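Local structure of peptidoglycan glycosyltransferase (Eggerthella lenta, 4MNR) at residues L180-S185 / G300-D305; E262-N267 / M363-K368; E278-S283 / G316-V321. The protein belongs to the penicillin-binding proteins, a family of bacterial cell-wall enzymes whose conserved domain has the beta-lactamase-type fold. One frame throughout, in Å; residues are numbered along the deposited sequence. Where two conformers were deposited one is given.

Interaction 1: L180-S185 / G300-D305; sequences LYAPGS and GEPVGD
Gly184 and Gly300 meet where the approach to the S-x-x-K signature of the penicillin-binding protein family, which begins at Ser185, passes the end of helix 291-298. That end is a Schellman motif: Gly300, at positive phi, is its C-prime residue, with Glu301 N bonded back to Trp296 O and Gly300 N to Ala297 O. The evidence for close backbone contact is a CA to CA distance of 4.1 Å between Gly184 and Gly300, an approach made through CA atoms that carry no side chain. Two polar contacts run in opposite senses between this pair. Gly184 N donates to Gly300 O over 3.0 Å, but the N-H...O angle of 121° makes the bond weak. In return, Gly300 CA lies 3.3 Å from Gly184 O, and its C-H...O contact is much straighter, with 167° at the hydrogen. Gly300 O also rests against the ring of Pro183, whose CD is 3.5 Å away. Two residues back from Gly184 and two on from Gly300, the methyl of Ala182 reaches the Pro302 ring at CD (CB to CD 3.5 Å) and CG (3.7 Å), a small apolar patch beside the glycine pair. Glu301 sends CB away from segment 180-185, yet its chain folds at chi2 (-70°), which turns CD back, and OE2 ends 4.0 Å from Gly184 CA. The carboxylate makes no hydrogen bond to segment 180-185; OE2 accepts instead from Glu405 N of strand 398-406. Cohesion here therefore comes from one bent N-H...O bond, a C-H...O contact and proline and alanine carbons in van der Waals touch, while the stronger polar tie of Glu301 links the helix end to the neighbouring strand and leaves its acidic group beside the backbone of Gly184.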
loop_
_atom_site.group_PDB
_atom_site.type_symbol
_atom_site.label_atom_id
_atom_site.label_comp_id
_atom_site.label_asym_id
_atom_site.label_seq_id
_atom_site.Cartn_x
_atom_site.Cartn_y
_atom_site.Cartn_z
ATOM N N LEU A 180 -8.337 4.044 4.272
ATOM C CA LEU A 180 -8.359 2.635 4.689
ATOM C C LEU A 180 -9.172 1.774 3.738
ATOM O O LEU A 180 -10.284 2.141 3.351
ATOM C CB LEU A 180 -8.942 2.472 6.093
ATOM C CG LEU A 180 -8.094 3.023 7.233
ATOM C CD1 LEU A 180 -8.847 2.846 8.556
ATOM C CD2 LEU A 180 -6.748 2.331 7.272
ATOM N N TYR A 181 -8.638 0.610 3.418
ATOM C CA TYR A 181 -9.318 -0.361 2.560
ATOM C C TYR A 181 -9.361 -1.723 3.244
ATOM O O TYR A 181 -8.494 -2.043 4.051
ATOM C CB TYR A 181 -8.530 -0.558 1.265
ATOM C CG TYR A 181 -8.563 0.578 0.255
ATOM C CD1 TYR A 181 -9.571 0.643 -0.696
ATOM C CD2 TYR A 181 -7.575 1.550 0.234
ATOM C CE1 TYR A 181 -9.606 1.657 -1.633
ATOM C CE2 TYR A 181 -7.608 2.575 -0.695
ATOM C CZ TYR A 181 -8.620 2.617 -1.628
ATOM O OH TYR A 181 -8.669 3.623 -2.575
ATOM N N ALA A 182 -10.350 -2.546 2.900
ATOM C CA ALA A 182 -10.250 -3.970 3.225
ATOM C C ALA A 182 -9.218 -4.578 2.279
ATOM O O ALA A 182 -9.319 -4.406 1.057
ATOM C CB ALA A 182 -11.580 -4.643 3.017
ATOM N N PRO A 183 -8.227 -5.300 2.826
ATOM C CA PRO A 183 -7.167 -5.815 1.949
ATOM C C PRO A 183 -7.560 -7.107 1.252
ATOM O O PRO A 183 -6.880 -7.526 0.307
ATOM C CB PRO A 183 -6.006 -6.072 2.914
ATOM C CG PRO A 183 -6.686 -6.401 4.227
ATOM C CD PRO A 183 -7.922 -5.504 4.259
ATOM N N GLY A 184 -8.620 -7.751 1.733
ATOM C CA GLY A 184 -8.987 -9.045 1.194
ATOM C C GLY A 184 -7.816 -10.013 1.246
ATOM O O GLY A 184 -6.961 -9.961 2.145
ATOM N N SER A 185 -7.755 -10.894 0.257
ATOM C CA SER A 185 -6.821 -12.004 0.304
ATOM C C SER A 185 -5.330 -11.609 0.259
ATOM O O SER A 185 -4.463 -12.447 0.481
ATOM C CB SER A 185 -7.190 -13.037 -0.773
ATOM O OG SER A 185 -7.554 -12.386 -1.981
ATOM N N GLY A 300 -8.534 -11.849 5.434
ATOM C CA GLY A 300 -8.430 -10.469 5.001
ATOM C C GLY A 300 -9.718 -9.662 4.906
ATOM O O GLY A 300 -9.694 -8.538 4.397
ATOM N N GLU A 301 -10.843 -10.208 5.379
ATOM C CA GLU A 301 -12.101 -9.479 5.303
ATOM C C GLU A 301 -12.545 -8.976 6.676
ATOM O O GLU A 301 -12.666 -9.758 7.620
ATOM C CB GLU A 301 -13.203 -10.355 4.695
ATOM C CG GLU A 301 -13.011 -10.634 3.200
ATOM C CD GLU A 301 -13.232 -9.405 2.322
ATOM O OE1 GLU A 301 -13.665 -8.347 2.833
ATOM O OE2 GLU A 301 -12.975 -9.507 1.109
ATOM N N PRO A 302 -12.777 -7.663 6.794
ATOM C CA PRO A 302 -13.228 -7.066 8.053
ATOM C C PRO A 302 -14.740 -7.139 8.222
ATOM O O PRO A 302 -15.447 -6.204 7.840
ATOM C CB PRO A 302 -12.774 -5.613 7.924
ATOM C CG PRO A 302 -12.816 -5.341 6.429
ATOM C CD PRO A 302 -12.432 -6.652 5.776
ATOM N N VAL A 303 -15.231 -8.233 8.796
ATOM C CA VAL A 303 -16.673 -8.447 8.881
ATOM C C VAL A 303 -17.272 -8.093 10.242
ATOM O O VAL A 303 -18.467 -8.283 10.448
ATOM C CB VAL A 303 -17.048 -9.905 8.519
ATOM C CG1 VAL A 303 -16.483 -10.290 7.160
ATOM C CG2 VAL A 303 -16.549 -10.869 9.591
ATOM N N GLY A 304 -16.450 -7.580 11.161
ATOM C CA GLY A 304 -16.920 -7.171 12.471
ATOM C C GLY A 304 -18.057 -6.180 12.377
ATOM O O GLY A 304 -17.995 -5.226 11.609
ATOM N N ASP A 305 -19.116 -6.425 13.143
ATOM C CA ASP A 305 -20.310 -5.584 13.056
ATOM C C ASP A 305 -20.165 -4.284 13.844
ATOM O O ASP A 305 -20.365 -4.254 15.058
ATOM C CB ASP A 305 -21.543 -6.353 13.528
ATOM C CG ASP A 305 -22.805 -5.511 13.492
ATOM O OD1 ASP A 305 -22.828 -4.477 12.782
ATOM O OD2 ASP A 305 -23.778 -5.893 14.174
#

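Interaction 2: E262-N267 / M363-K368; sequences ESFGFN and MQAVSK
Ala365 sets its methyl squarely over one face of the Phe264 ring. CB stands 3.7 Å from the ring centroid and only 6° off the normal, a CH-pi contact in which the six ring carbons are almost equally distant from the methyl. Val366 approaches the same ring differently: its CG1 comes obliquely to CE2 and CZ of Phe264, 4.1 Å from CE2. The ring is packed further by Val190 and Ala193 of helix 188-197 and by Val327 and Ala330 of helix 321-332. Away from the ring, the selenomethionine Met363 reaches over the turn that follows the helix. An extended chi2 (-175°) carries SE outward to 3.2 Å from Ser263 O, a tight contact, and to 3.6 Å from Gly265 N; the bend at chi3 then lays CE near Gly265 CA. Ser263 O is used again: Ala365 CA approaches it at 3.3 Å in a C-H...O contact, and a water donates to both Ser263 O and Gln364 O, 3.0 Å from each, so that one water links two acceptors, which cannot bond to each other, across the contact. Gly265, at positive phi and with its N bonded to Glu262 O, belongs to the Schellman motif that closes helix 242-263. The arrangement thus packs a Schellman helix end against the turn between strand 361-364 and helix 368-384, which Ser367 N-caps.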
loop_
_atom_site.group_PDB
_atom_site.type_symbol
_atom_site.label_atom_id
_atom_site.label_comp_id
_atom_site.label_asym_id
_atom_site.label_seq_id
_atom_site.Cartn_x
_atom_site.Cartn_y
_atom_site.Cartn_z
ATOM N N GLU A 262 -0.218 -7.114 14.322
ATOM C CA GLU A 262 0.427 -5.979 14.966
ATOM C C GLU A 262 1.931 -5.948 14.669
ATOM O O GLU A 262 2.537 -4.872 14.582
ATOM C CB GLU A 262 0.109 -5.938 16.464
ATOM C CG GLU A 262 -1.342 -5.492 16.708
ATOM C CD GLU A 262 -1.755 -5.469 18.162
ATOM O OE1 GLU A 262 -0.996 -5.991 19.008
ATOM O OE2 GLU A 262 -2.854 -4.927 18.448
ATOM N N SER A 263 2.527 -7.124 14.496
ATOM C CA SER A 263 3.949 -7.203 14.153
ATOM C C SER A 263 4.255 -6.579 12.791
ATOM O O SER A 263 5.390 -6.168 12.535
ATOM C CB SER A 263 4.441 -8.655 14.193
ATOM O OG SER A 263 4.312 -9.208 15.494
ATOM N N PHE A 264 3.245 -6.513 11.924
ATOM C CA PHE A 264 3.393 -5.931 10.597
ATOM C C PHE A 264 2.920 -4.489 10.572
ATOM O O PHE A 264 2.924 -3.856 9.521
ATOM C CB PHE A 264 2.580 -6.712 9.559
ATOM C CG PHE A 264 3.254 -7.956 9.058
ATOM C CD1 PHE A 264 3.974 -7.932 7.868
ATOM C CD2 PHE A 264 3.129 -9.152 9.737
ATOM C CE1 PHE A 264 4.575 -9.075 7.377
ATOM C CE2 PHE A 264 3.729 -10.304 9.255
ATOM C CZ PHE A 264 4.463 -10.268 8.080
ATOM N N GLY A 265 2.493 -3.970 11.711
ATOM C CA GLY A 265 2.176 -2.556 11.771
ATOM C C GLY A 265 0.724 -2.194 12.000
ATOM O O GLY A 265 0.400 -1.013 12.143
ATOM N N PHE A 266 -0.158 -3.186 12.044
ATOM C CA PHE A 266 -1.548 -2.890 12.373
ATOM C C PHE A 266 -1.661 -2.362 13.807
ATOM O O PHE A 266 -0.931 -2.792 14.707
ATOM C CB PHE A 266 -2.441 -4.121 12.127
ATOM C CG PHE A 266 -2.686 -4.397 10.667
ATOM C CD1 PHE A 266 -1.710 -4.998 9.891
ATOM C CD2 PHE A 266 -3.880 -4.023 10.066
ATOM C CE1 PHE A 266 -1.912 -5.241 8.543
ATOM C CE2 PHE A 266 -4.104 -4.265 8.716
ATOM C CZ PHE A 266 -3.121 -4.870 7.943
ATOM N N ASN A 267 -2.572 -1.409 14.007
ATOM C CA ASN A 267 -2.792 -0.763 15.306
ATOM C C ASN A 267 -1.594 0.016 15.822
ATOM O O ASN A 267 -1.478 0.251 17.030
ATOM C CB ASN A 267 -3.265 -1.753 16.373
ATOM C CG ASN A 267 -4.618 -2.352 16.054
ATOM O OD1 ASN A 267 -5.431 -1.749 15.350
ATOM N ND2 ASN A 267 -4.877 -3.530 16.595
HETATM N N MSE A 363 10.260 -1.784 12.217
HETATM C CA MSE A 363 9.997 -2.959 13.047
HETATM C C MSE A 363 10.417 -4.268 12.377
HETATM O O MSE A 363 10.516 -4.352 11.154
HETATM C CB MSE A 363 8.518 -3.006 13.477
HETATM C CG MSE A 363 7.553 -3.120 12.335
HETATM SE SE MSE A 363 5.706 -3.005 12.970
HETATM C CE MSE A 363 5.589 -1.091 13.259
ATOM N N GLN A 364 10.684 -5.280 13.192
ATOM C CA GLN A 364 10.928 -6.629 12.685
ATOM C C GLN A 364 9.611 -7.400 12.709
ATOM O O GLN A 364 9.139 -7.768 13.786
ATOM C CB GLN A 364 11.950 -7.352 13.571
ATOM C CG GLN A 364 12.286 -8.758 13.090
ATOM C CD GLN A 364 13.580 -8.816 12.293
ATOM O OE1 GLN A 364 14.529 -8.085 12.582
ATOM N NE2 GLN A 364 13.626 -9.689 11.285
ATOM N N ALA A 365 9.008 -7.637 11.543
ATOM C CA ALA A 365 7.721 -8.337 11.497
ATOM C C ALA A 365 7.852 -9.827 11.794
ATOM O O ALA A 365 7.145 -10.359 12.647
ATOM C CB ALA A 365 7.013 -8.122 10.147
ATOM N N VAL A 366 8.752 -10.492 11.075
ATOM C CA VAL A 366 9.004 -11.923 11.252
ATOM C C VAL A 366 10.502 -12.171 11.083
ATOM O O VAL A 366 11.238 -11.262 10.705
ATOM C CB VAL A 366 8.250 -12.792 10.210
ATOM C CG1 VAL A 366 6.735 -12.770 10.450
ATOM C CG2 VAL A 366 8.587 -12.350 8.792
ATOM N N SER A 367 10.948 -13.390 11.364
ATOM C CA SER A 367 12.363 -13.732 11.193
ATOM C C SER A 367 12.761 -13.800 9.721
ATOM O O SER A 367 11.914 -13.942 8.835
ATOM C CB SER A 367 12.684 -15.077 11.843
ATOM O OG SER A 367 12.108 -16.135 11.096
ATOM N N LYS A 368 14.065 -13.701 9.471
ATOM C CA LYS A 368 14.579 -13.847 8.120
ATOM C C LYS A 368 14.180 -15.199 7.519
ATOM O O LYS A 368 13.780 -15.276 6.352
ATOM C CB LYS A 368 16.102 -13.672 8.085
ATOM C CG LYS A 368 16.683 -13.858 6.697
ATOM C CD LYS A 368 18.193 -13.570 6.671
ATOM C CE LYS A 368 18.739 -13.601 5.247
ATOM N NZ LYS A 368 18.401 -14.863 4.534
HETATM O O HOH W 1 7.017 -6.097 15.034
#

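Interaction 3: E278-S283 / G316-V321; sequences ESLMPS and GPQATV
Leu280 and Gln318 form a single antiparallel beta bridge, a hydrogen-bonded pair joining two loop segments that run in opposite directions (178° apart). Leu280 N donates to Gln318 O over 2.8 Å, and Gln318 N returns to Leu280 O over 3.0 Å. Leu280 O is gripped a second time by Pro317 CA, a C-H...O contact of 3.3 Å. The tight part of the contact continues from here towards Gly316. The Pro282 ring presses on the bare backbone of that glycine, CD lying 3.5 Å from Gly316 N, and the selenomethionine Met281, folded at chi2 and chi3, runs side by side with Pro317, which follows a cis peptide bond; Met281 SE is 3.8 Å from Pro317 CB. Leu257 and Ala261 of helix 242-263 pack against Met281. The side chains of the bridge pair itself make a looser contact: Leu280 and Gln318 cross obliquely and are partly exposed. At the other end, hydroxyls, a backbone N-H and a water take the place of the proline and selenomethionine packing. Ser279 OG sits beside its own backbone N (chi1 -67°), where it accepts a hydrogen bond from Thr320 N at 3.3 Å. Thr320 OG1 caps Glu323 N at the start of helix 321-332, and one water spans the two hydroxyls, 2.7 Å from Ser279 OG and 3.0 Å from Thr320 OG1.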
loop_
_atom_site.group_PDB
_atom_site.type_symbol
_atom_site.label_atom_id
_atom_site.label_comp_id
_atom_site.label_asym_id
_atom_site.label_seq_id
_atom_site.Cartn_x
_atom_site.Cartn_y
_atom_site.Cartn_z
ATOM N N GLU A 278 -4.191 5.162 10.918
ATOM C CA GLU A 278 -3.733 3.910 11.500
ATOM C C GLU A 278 -4.466 2.742 10.832
ATOM O O GLU A 278 -5.694 2.788 10.692
ATOM C CB GLU A 278 -4.078 3.950 12.988
ATOM C CG GLU A 278 -3.473 2.872 13.834
ATOM C CD GLU A 278 -3.874 3.027 15.296
ATOM O OE1 GLU A 278 -4.504 4.049 15.642
ATOM O OE2 GLU A 278 -3.578 2.124 16.097
ATOM N N SER A 279 -3.730 1.707 10.424
ATOM C CA SER A 279 -4.371 0.479 9.941
ATOM C C SER A 279 -4.891 -0.277 11.155
ATOM O O SER A 279 -4.305 -0.200 12.235
ATOM C CB SER A 279 -3.388 -0.372 9.129
ATOM O OG SER A 279 -3.034 0.290 7.925
ATOM N N LEU A 280 -6.012 -0.978 10.992
ATOM C CA LEU A 280 -6.770 -1.454 12.148
ATOM C C LEU A 280 -6.988 -2.960 12.175
ATOM O O LEU A 280 -7.194 -3.591 11.137
ATOM C CB LEU A 280 -8.139 -0.768 12.190
ATOM C CG LEU A 280 -8.110 0.759 12.174
ATOM C CD1 LEU A 280 -9.513 1.332 12.065
ATOM C CD2 LEU A 280 -7.436 1.222 13.428
HETATM N N MSE A 281 -6.934 -3.517 13.387
HETATM C CA MSE A 281 -7.310 -4.909 13.659
HETATM C C MSE A 281 -8.207 -4.933 14.881
HETATM O O MSE A 281 -8.041 -4.129 15.795
HETATM C CB MSE A 281 -6.077 -5.775 13.951
HETATM C CG MSE A 281 -5.414 -6.361 12.742
HETATM SE SE MSE A 281 -6.465 -7.689 11.769
HETATM C CE MSE A 281 -6.305 -9.298 12.845
ATOM N N PRO A 282 -9.160 -5.870 14.921
ATOM C CA PRO A 282 -9.973 -5.964 16.137
ATOM C C PRO A 282 -9.123 -6.411 17.318
ATOM O O PRO A 282 -8.027 -6.946 17.122
ATOM C CB PRO A 282 -10.982 -7.069 15.804
ATOM C CG PRO A 282 -11.003 -7.150 14.326
ATOM C CD PRO A 282 -9.618 -6.780 13.863
ATOM N N SER A 283 -9.630 -6.207 18.529
ATOM C CA SER A 283 -8.954 -6.709 19.713
ATOM C C SER A 283 -9.052 -8.228 19.722
ATOM O O SER A 283 -9.975 -8.803 19.138
ATOM C CB SER A 283 -9.593 -6.133 20.981
ATOM O OG SER A 283 -10.904 -6.638 21.178
ATOM N N GLY A 316 -11.631 -5.354 11.343
ATOM C CA GLY A 316 -10.368 -5.391 10.638
ATOM C C GLY A 316 -10.167 -6.747 10.022
ATOM O O GLY A 316 -10.920 -7.672 10.324
ATOM N N PRO A 317 -9.135 -6.884 9.192
ATOM C CA PRO A 317 -8.162 -5.815 8.916
ATOM C C PRO A 317 -8.660 -4.706 7.990
ATOM O O PRO A 317 -9.426 -4.958 7.056
ATOM C CB PRO A 317 -7.028 -6.560 8.222
ATOM C CG PRO A 317 -7.713 -7.741 7.558
ATOM C CD PRO A 317 -8.776 -8.152 8.524
ATOM N N GLN A 318 -8.231 -3.481 8.278
ATOM C CA GLN A 318 -8.410 -2.365 7.353
ATOM C C GLN A 318 -7.035 -1.744 7.222
ATOM O O GLN A 318 -6.373 -1.474 8.225
ATOM C CB GLN A 318 -9.362 -1.325 7.918
ATOM C CG GLN A 318 -10.723 -1.876 8.278
ATOM C CD GLN A 318 -11.642 -0.799 8.804
ATOM O OE1 GLN A 318 -12.117 -0.865 9.939
ATOM N NE2 GLN A 318 -11.900 0.203 7.980
ATOM N N ALA A 319 -6.607 -1.498 5.995
ATOM C CA ALA A 319 -5.236 -1.064 5.803
ATOM C C ALA A 319 -5.149 0.027 4.761
ATOM O O ALA A 319 -5.970 0.086 3.842
ATOM C CB ALA A 319 -4.375 -2.242 5.369
ATOM N N THR A 320 -4.117 0.855 4.878
ATOM C CA THR A 320 -3.787 1.752 3.772
ATOM C C THR A 320 -3.000 1.004 2.711
ATOM O O THR A 320 -2.454 -0.058 2.975
ATOM C CB THR A 320 -2.952 2.939 4.259
ATOM O OG1 THR A 320 -1.757 2.468 4.891
ATOM C CG2 THR A 320 -3.737 3.764 5.239
ATOM N N VAL A 321 -2.916 1.562 1.506
ATOM C CA VAL A 321 -2.107 0.933 0.466
ATOM C C VAL A 321 -0.634 0.964 0.889
ATOM O O VAL A 321 0.123 0.017 0.655
ATOM C CB VAL A 321 -2.332 1.615 -0.894
ATOM C CG1 VAL A 321 -1.487 0.940 -1.983
ATOM C CG2 VAL A 321 -3.817 1.556 -1.238
HETATM O O HOH W 2 -1.786 2.701 7.845
#

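Overall arrangement
Interaction 3 lies between the other two: its centre is about 8 Å from that of interaction 1 and about 13 Å from that of interaction 2, whereas interactions 1 and 2 are about 19 Å apart between centres. Segment 316-321 reaches interaction 1 through a hydrogen bond from Tyr181 N to Ala319 O (2.8 Å) and through the prolines, Pro183 CD lying 3.2 Å from Pro317 O. Segment 278-283 reaches interaction 2 through Asn267, whose N hydrogen-bonds Ser279 O (2.8 Å) and whose OD1 accepts from Met281 N (3.0 Å). The backbone leading to the S-x-x-K signature is thereby connected, through the bridge of interaction 3, to the loop following helix 242-263.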